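Local coordinates for PROTEIN (hypothetical protein EF0366) (PDB 1VPY) that is of unknown function, a member of the DUF72 family folded as a TIM alpha/beta barrel that binds zinc ions in this crystal, at residues A[14-19]-A[268-273]; A[75-80]-A[99-104]; A[130-135]-A[166-171]. All blocks are in the same frame, centred on the assembly; numbering follows the deposited sequence.

Three contacts sample the outer wall of one eight-stranded barrel. Contacts 1 and 2 are buried joints between a strand or its end and a helix, and both reach the same sheet, with centres 27 Å apart on opposite sides of the chain's centre. Contact 3, partly buried and nearer the surface, joins two neighbouring helices and includes no strand. No hydrogen bond crosses any of them. A leucine of the strand meets selenomethionine and glutamine in contact 1, whereas in contacts 2 and 3 a phenylalanine from a helix is the central group. Contacts 2 and 3 touch through Gly80 O and Tyr134 OH, 4.0 Å apart, while contact 1 stands apart from both.

Contact 1: A[14-19]-A[268-273]; sequences IRLGLT and LQMQKV
The flat group of this contact is the carboxamide of Gln271, whose NE2 end comes within 3.7 Å of Leu16 CD1, a van der Waals approach of a polar group to a methyl. The extended Gln271 chain sets out with N and CG trans about the first bond (chi1 -162°), which carries the amide toward the strand although its CB starts off to one side. The same methyl also meets the helix backbone: Leu16 CD1 lies 3.5 Å from Gln271 N and 3.7 Å from Gln271 CA. The root of the glutamine side chain is just as near, with Gln271 CB 3.7 Å from Leu16 CD1. Leucine suits this place because its branched end, directed from the strand toward the helix, can set a methyl against a helix turn. The preceding residue, Met270, is a selenomethionine; its CB is 4.0 Å from Leu16 CD1, while the position of its terminal methyl is doubtful. Strand 13-18 and helix 260-273 are the first strand and the last helix of the TIM barrel, and Leu16 is on the outer face of the sheet. Closure of the barrel brings strand 250-255 beside strand 13-18, with backbone hydrogen bonds from Arg15 and Gly17, and the last helix leans on this seam. Leu16 also touches Val253, and Met270 reaches Phe255 as well as Ile234 and Ser238 of helix 231-245. Arg15 turns the opposite way, where its guanidinium pairs with Glu250 in a salt bridge. Gln271, partly exposed, can keep a polar end at the border of this apolar patch, next to Leu42 and Leu276.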
# COMPACT_ATOMS: atom_id res chain seq x y z
N ILE A 14 4.41 -5.07 -13.72
CA ILE A 14 3.45 -4.05 -13.25
C ILE A 14 2.05 -4.64 -13.05
O ILE A 14 1.39 -5.04 -14.01
CB ILE A 14 3.33 -2.85 -14.23
CG1 ILE A 14 4.69 -2.22 -14.52
CG2 ILE A 14 2.35 -1.80 -13.66
CD1 ILE A 14 4.68 -1.27 -15.71
N ARG A 15 1.60 -4.68 -11.80
CA ARG A 15 0.26 -5.16 -11.47
C ARG A 15 -0.65 -4.01 -11.05
O ARG A 15 -0.27 -3.16 -10.24
CB ARG A 15 0.32 -6.17 -10.33
CG ARG A 15 0.97 -7.49 -10.68
CD ARG A 15 1.27 -8.23 -9.39
NE ARG A 15 1.43 -9.67 -9.59
CZ ARG A 15 2.60 -10.27 -9.69
NH1 ARG A 15 3.72 -9.57 -9.63
NH2 ARG A 15 2.66 -11.58 -9.86
N LEU A 16 -1.86 -3.99 -11.61
CA LEU A 16 -2.86 -2.99 -11.26
C LEU A 16 -3.95 -3.58 -10.38
O LEU A 16 -4.44 -4.68 -10.64
CB LEU A 16 -3.47 -2.36 -12.51
CG LEU A 16 -2.48 -1.89 -13.58
CD1 LEU A 16 -3.22 -1.27 -14.74
CD2 LEU A 16 -1.47 -0.92 -12.99
N GLY A 17 -4.34 -2.84 -9.35
CA GLY A 17 -5.34 -3.32 -8.41
C GLY A 17 -6.16 -2.24 -7.74
O GLY A 17 -5.88 -1.06 -7.89
N LEU A 18 -7.16 -2.68 -6.99
CA LEU A 18 -8.07 -1.78 -6.28
C LEU A 18 -8.14 -2.14 -4.80
O LEU A 18 -7.56 -3.13 -4.35
CB LEU A 18 -9.49 -1.85 -6.86
CG LEU A 18 -9.72 -1.85 -8.36
CD1 LEU A 18 -11.17 -2.16 -8.65
CD2 LEU A 18 -9.33 -0.51 -8.95
N THR A 19 -8.89 -1.33 -4.06
CA THR A 19 -9.27 -1.63 -2.70
C THR A 19 -10.68 -2.22 -2.67
O THR A 19 -10.96 -3.16 -1.92
CB THR A 19 -9.26 -0.35 -1.86
OG1 THR A 19 -7.95 0.23 -1.92
CG2 THR A 19 -9.62 -0.64 -0.42
N LEU A 268 -8.61 0.30 -15.48
CA LEU A 268 -8.81 -0.25 -16.82
C LEU A 268 -8.28 0.69 -17.90
O LEU A 268 -7.87 0.24 -18.97
CB LEU A 268 -10.29 -0.58 -17.06
CG LEU A 268 -10.84 -1.97 -16.68
CD1 LEU A 268 -10.24 -2.63 -15.39
CD2 LEU A 268 -12.37 -1.93 -16.60
N GLN A 269 -8.26 2.00 -17.61
CA GLN A 269 -7.65 2.99 -18.52
C GLN A 269 -6.14 2.82 -18.58
O GLN A 269 -5.58 2.69 -19.67
CB GLN A 269 -8.01 4.42 -18.11
CG GLN A 269 -9.37 4.90 -18.62
CD GLN A 269 -9.85 6.16 -17.92
OE1 GLN A 269 -10.87 6.15 -17.21
NE2 GLN A 269 -9.12 7.26 -18.11
N MSE A 270 -5.50 2.83 -17.41
CA MSE A 270 -4.06 2.65 -17.30
C MSE A 270 -3.58 1.39 -18.01
O MSE A 270 -2.65 1.44 -18.83
CB MSE A 270 -3.66 2.57 -15.83
CG MSE A 270 -2.92 3.80 -15.32
SE MSE A 270 -1.59 3.35 -13.93
CE MSE A 270 -1.00 1.67 -14.66
N GLN A 271 -4.22 0.28 -17.69
CA GLN A 271 -4.00 -1.00 -18.33
C GLN A 271 -3.98 -0.93 -19.86
O GLN A 271 -3.20 -1.63 -20.50
CB GLN A 271 -5.09 -1.96 -17.87
CG GLN A 271 -4.81 -3.43 -18.09
CD GLN A 271 -5.61 -4.28 -17.13
OE1 GLN A 271 -6.50 -5.04 -17.53
NE2 GLN A 271 -5.33 -4.14 -15.83
N LYS A 272 -4.85 -0.09 -20.44
CA LYS A 272 -4.85 0.14 -21.89
C LYS A 272 -3.65 1.01 -22.29
O LYS A 272 -2.97 0.70 -23.27
CB LYS A 272 -6.17 0.76 -22.36
N VAL A 273 -3.38 2.06 -21.51
CA VAL A 273 -2.27 2.99 -21.76
C VAL A 273 -0.90 2.31 -21.71
O VAL A 273 -0.01 2.65 -22.50
CB VAL A 273 -2.33 4.23 -20.80
CG1 VAL A 273 -1.10 5.10 -20.93
CG2 VAL A 273 -3.57 5.06 -21.09

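Contact 2: A[75-80]-A[99-104]; sequences MKVYSG and TAFLES
Phe101 reaches out of its helix and brings the end of its ring up to the backbone and side chain of Val77 and the start of Tyr78. A chi1 of -175° swings the ring out from the helix axis and straight at the strand end. The far end of the ring does most of the touching: Phe101 CZ is 3.7 Å from Val77 CA, and Phe101 CE1 is 3.7 Å from Tyr78 N. Val77 meets it at roughly a right angle with a single branch, for chi1 of -55° turns CG1 to the side of the backbone N, and there Val77 CG1 lies 3.8 Å from Phe101 CZ. Valine's short branch lets the ring come close to the backbone at Val77 CA. Strand 72-76 is the third strand of the TIM barrel, and helix 94-104 lies between it and its parallel neighbour, strand 114-120, in the chain. From that strand Phe117 meets Phe101 edge-to-face and also touches Val77; the Phe101 ring lies between strand 114-120 and its own helix. Of the Tyr78 side chain, CB is the part that comes near, 4.3 Å from Phe101 CD1; its ring leads away from the helix and touches Trp87. Lys76 points its CB to the other side, its ammonium bonded to Gln120 OE1 and set against the ring of Tyr51. One turn after Phe101, Ser104 OG gives a hydrogen bond of 3.1 Å back to Phe101 O, at a C=O...O angle of 129°, which provides the buried hydroxyl with a partner inside its own helix.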
# COMPACT_ATOMS: atom_id res chain seq x y z
N MSE A 75 -1.76 -6.40 1.81
CA MSE A 75 -2.50 -6.55 3.04
C MSE A 75 -2.24 -5.35 3.95
O MSE A 75 -1.13 -5.15 4.42
CB MSE A 75 -2.09 -7.85 3.72
CG MSE A 75 -3.04 -8.31 4.80
SE MSE A 75 -4.86 -8.62 4.11
CE MSE A 75 -4.41 -9.76 2.46
N LYS A 76 -3.27 -4.55 4.19
CA LYS A 76 -3.13 -3.43 5.10
C LYS A 76 -3.11 -3.94 6.54
O LYS A 76 -4.02 -4.66 6.96
CB LYS A 76 -4.26 -2.42 4.89
CG LYS A 76 -3.97 -1.06 5.52
CD LYS A 76 -4.96 -0.00 5.07
CE LYS A 76 -4.58 1.33 5.68
NZ LYS A 76 -5.67 2.32 5.60
N VAL A 77 -2.07 -3.58 7.29
CA VAL A 77 -1.92 -4.03 8.68
C VAL A 77 -2.97 -3.45 9.64
O VAL A 77 -3.57 -2.40 9.35
CB VAL A 77 -0.49 -3.73 9.24
CG1 VAL A 77 0.58 -4.33 8.34
CG2 VAL A 77 -0.27 -2.24 9.41
N TYR A 78 -3.17 -4.13 10.76
CA TYR A 78 -4.11 -3.69 11.79
C TYR A 78 -3.84 -2.24 12.23
O TYR A 78 -2.69 -1.85 12.43
CB TYR A 78 -4.05 -4.66 13.00
CG TYR A 78 -5.01 -4.31 14.12
CD1 TYR A 78 -6.39 -4.34 13.92
CD2 TYR A 78 -4.53 -3.96 15.39
CE1 TYR A 78 -7.28 -4.01 14.96
CE2 TYR A 78 -5.40 -3.64 16.42
CZ TYR A 78 -6.77 -3.66 16.20
OH TYR A 78 -7.64 -3.35 17.22
N SER A 79 -4.92 -1.46 12.37
CA SER A 79 -4.82 -0.04 12.71
C SER A 79 -3.89 0.26 13.88
O SER A 79 -3.18 1.27 13.88
CB SER A 79 -6.21 0.57 12.96
OG SER A 79 -6.93 -0.16 13.94
N GLY A 80 -3.89 -0.63 14.87
CA GLY A 80 -3.00 -0.53 16.02
C GLY A 80 -1.52 -0.54 15.68
O GLY A 80 -0.71 0.11 16.36
N THR A 99 1.88 -10.82 17.33
CA THR A 99 1.71 -12.28 17.25
C THR A 99 0.35 -12.67 16.66
O THR A 99 0.27 -13.60 15.86
CB THR A 99 1.83 -12.95 18.64
OG1 THR A 99 2.91 -12.36 19.37
CG2 THR A 99 2.08 -14.46 18.49
N ALA A 100 -0.71 -11.97 17.07
CA ALA A 100 -2.05 -12.24 16.57
C ALA A 100 -2.15 -11.96 15.07
O ALA A 100 -2.71 -12.76 14.32
CB ALA A 100 -3.08 -11.41 17.33
N PHE A 101 -1.58 -10.83 14.65
CA PHE A 101 -1.56 -10.45 13.25
C PHE A 101 -0.78 -11.47 12.41
O PHE A 101 -1.31 -11.99 11.42
CB PHE A 101 -1.00 -9.03 13.06
CG PHE A 101 -1.05 -8.55 11.63
CD1 PHE A 101 -2.23 -8.04 11.10
CD2 PHE A 101 0.08 -8.60 10.82
CE1 PHE A 101 -2.28 -7.60 9.78
CE2 PHE A 101 0.04 -8.17 9.50
CZ PHE A 101 -1.14 -7.66 8.97
N LEU A 102 0.45 -11.76 12.82
CA LEU A 102 1.31 -12.68 12.08
C LEU A 102 0.81 -14.12 12.11
O LEU A 102 1.08 -14.90 11.19
CB LEU A 102 2.75 -12.62 12.60
CG LEU A 102 3.56 -11.34 12.39
CD1 LEU A 102 4.92 -11.48 13.04
CD2 LEU A 102 3.71 -10.99 10.91
N GLU A 103 0.08 -14.48 13.17
CA GLU A 103 -0.53 -15.80 13.30
C GLU A 103 -1.70 -15.96 12.33
O GLU A 103 -1.87 -17.01 11.71
CB GLU A 103 -0.97 -16.10 14.74
N SER A 104 -2.50 -14.90 12.20
CA SER A 104 -3.64 -14.93 11.29
C SER A 104 -3.19 -14.80 9.84
O SER A 104 -3.83 -15.34 8.94
CB SER A 104 -4.64 -13.82 11.63
OG SER A 104 -4.35 -12.63 10.93

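Contact 3: A[130-135]-A[166-171]; sequences ENVAYL and LQFMKE
Phe168 presses on Val132 and Leu135 from a helix turn held by backbone hydrogen bonds, such as Lys170 N to Leu166 O at 2.8 Å; between the two helices the side-chain contact is apolar. With chi1 near 180° (175°), the Phe168 ring spans the gap and fits between two residues one turn apart. On one side Phe168 CE1 is 3.9 Å from Val132 CG1, the two side chains running past each other in opposite directions. The carbonyl of Val132 lies obliquely to the ring, Val132 O 3.8 Å from Phe168 CZ, with no hydrogen bond. On the other side, Phe168 CE2 is 3.7 Å from Leu135 CD1, and Phe168 CZ reaches 3.8 Å from Leu135 CB. Leu135 CD1 also meets the methyl of Met169, a selenomethionine whose chain bends at chi2 so that CE ends 3.9 Å away. The local axes are 12.1 Å apart at closest and inclined by 24°, a wide spacing that large aromatic and flexible side chains can bridge. These are successive, roughly parallel outer helices of the TIM barrel, following strands 114-120 and 147-150; Met169 rests on Leu176 of strand 175-180, and Leu135 touches Phe121 in a loop.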
# COMPACT_ATOMS: atom_id res chain seq x y z
N GLU A 130 11.44 9.78 17.99
CA GLU A 130 10.54 8.82 18.62
C GLU A 130 10.05 7.76 17.65
O GLU A 130 10.29 6.57 17.85
CB GLU A 130 9.35 9.55 19.27
CG GLU A 130 9.54 9.92 20.74
CD GLU A 130 10.55 11.05 20.98
OE1 GLU A 130 11.01 11.68 20.00
OE2 GLU A 130 10.88 11.32 22.16
N ASN A 131 9.39 8.19 16.58
CA ASN A 131 8.76 7.21 15.71
C ASN A 131 9.54 6.78 14.47
O ASN A 131 9.08 5.95 13.69
CB ASN A 131 7.28 7.53 15.45
CG ASN A 131 7.07 8.90 14.83
OD1 ASN A 131 7.83 9.33 13.96
ND2 ASN A 131 6.01 9.58 15.26
N VAL A 132 10.74 7.34 14.30
CA VAL A 132 11.77 6.72 13.46
C VAL A 132 12.15 5.41 14.16
O VAL A 132 12.18 4.35 13.54
CB VAL A 132 13.01 7.65 13.27
CG1 VAL A 132 14.23 6.86 12.82
CG2 VAL A 132 12.70 8.77 12.29
N ALA A 133 12.40 5.51 15.47
CA ALA A 133 12.66 4.35 16.33
C ALA A 133 11.47 3.39 16.43
O ALA A 133 11.62 2.24 16.85
CB ALA A 133 13.11 4.79 17.72
N TYR A 134 10.28 3.87 16.05
CA TYR A 134 9.11 3.00 15.92
C TYR A 134 9.12 2.26 14.59
O TYR A 134 8.67 1.11 14.52
CB TYR A 134 7.80 3.78 16.08
CG TYR A 134 6.57 2.89 16.03
CD1 TYR A 134 6.13 2.21 17.16
CD2 TYR A 134 5.85 2.73 14.84
CE1 TYR A 134 5.02 1.38 17.12
CE2 TYR A 134 4.73 1.91 14.79
CZ TYR A 134 4.32 1.24 15.93
OH TYR A 134 3.22 0.42 15.90
N LEU A 135 9.61 2.91 13.54
CA LEU A 135 9.75 2.27 12.23
C LEU A 135 10.77 1.13 12.29
O LEU A 135 10.64 0.14 11.58
CB LEU A 135 10.14 3.28 11.14
CG LEU A 135 9.11 4.34 10.71
CD1 LEU A 135 9.66 5.18 9.58
CD2 LEU A 135 7.79 3.71 10.31
N LEU A 166 15.01 8.58 2.73
CA LEU A 166 15.05 7.57 1.68
C LEU A 166 16.10 6.51 1.99
O LEU A 166 15.87 5.32 1.77
CB LEU A 166 15.34 8.20 0.32
CG LEU A 166 14.30 9.10 -0.34
CD1 LEU A 166 14.90 9.77 -1.57
CD2 LEU A 166 13.04 8.34 -0.71
N GLN A 167 17.25 6.95 2.52
CA GLN A 167 18.33 6.05 2.93
C GLN A 167 17.91 5.11 4.06
O GLN A 167 18.23 3.93 4.04
CB GLN A 167 19.58 6.86 3.33
CG GLN A 167 20.87 6.04 3.46
CD GLN A 167 21.28 5.31 2.17
OE1 GLN A 167 20.87 5.68 1.06
NE2 GLN A 167 22.08 4.25 2.32
N PHE A 168 17.17 5.65 5.02
CA PHE A 168 16.61 4.86 6.11
C PHE A 168 15.64 3.80 5.59
O PHE A 168 15.62 2.68 6.10
CB PHE A 168 15.91 5.77 7.13
CG PHE A 168 15.20 5.03 8.23
CD1 PHE A 168 15.89 4.61 9.37
CD2 PHE A 168 13.84 4.74 8.12
CE1 PHE A 168 15.23 3.92 10.38
CE2 PHE A 168 13.18 4.05 9.13
CZ PHE A 168 13.87 3.64 10.26
N MSE A 169 14.85 4.16 4.58
CA MSE A 169 13.92 3.21 3.97
C MSE A 169 14.68 2.14 3.19
O MSE A 169 14.36 0.96 3.30
CB MSE A 169 12.93 3.93 3.05
CG MSE A 169 12.07 4.98 3.75
SE MSE A 169 10.72 4.26 4.99
CE MSE A 169 10.08 5.95 5.81
N LYS A 170 15.68 2.56 2.43
CA LYS A 170 16.58 1.63 1.73
C LYS A 170 17.27 0.66 2.69
O LYS A 170 17.21 -0.55 2.49
CB LYS A 170 17.63 2.37 0.90
CG LYS A 170 17.41 2.33 -0.59
CD LYS A 170 18.70 1.99 -1.31
CE LYS A 170 18.60 2.25 -2.81
NZ LYS A 170 18.73 3.70 -3.11
N GLU A 171 17.92 1.20 3.72
CA GLU A 171 18.63 0.39 4.72
C GLU A 171 17.75 -0.68 5.36
O GLU A 171 18.24 -1.76 5.69
CB GLU A 171 19.23 1.26 5.82
CG GLU A 171 20.59 1.86 5.47
CD GLU A 171 20.96 3.03 6.37
OE1 GLU A 171 20.16 3.37 7.27
OE2 GLU A 171 22.04 3.62 6.15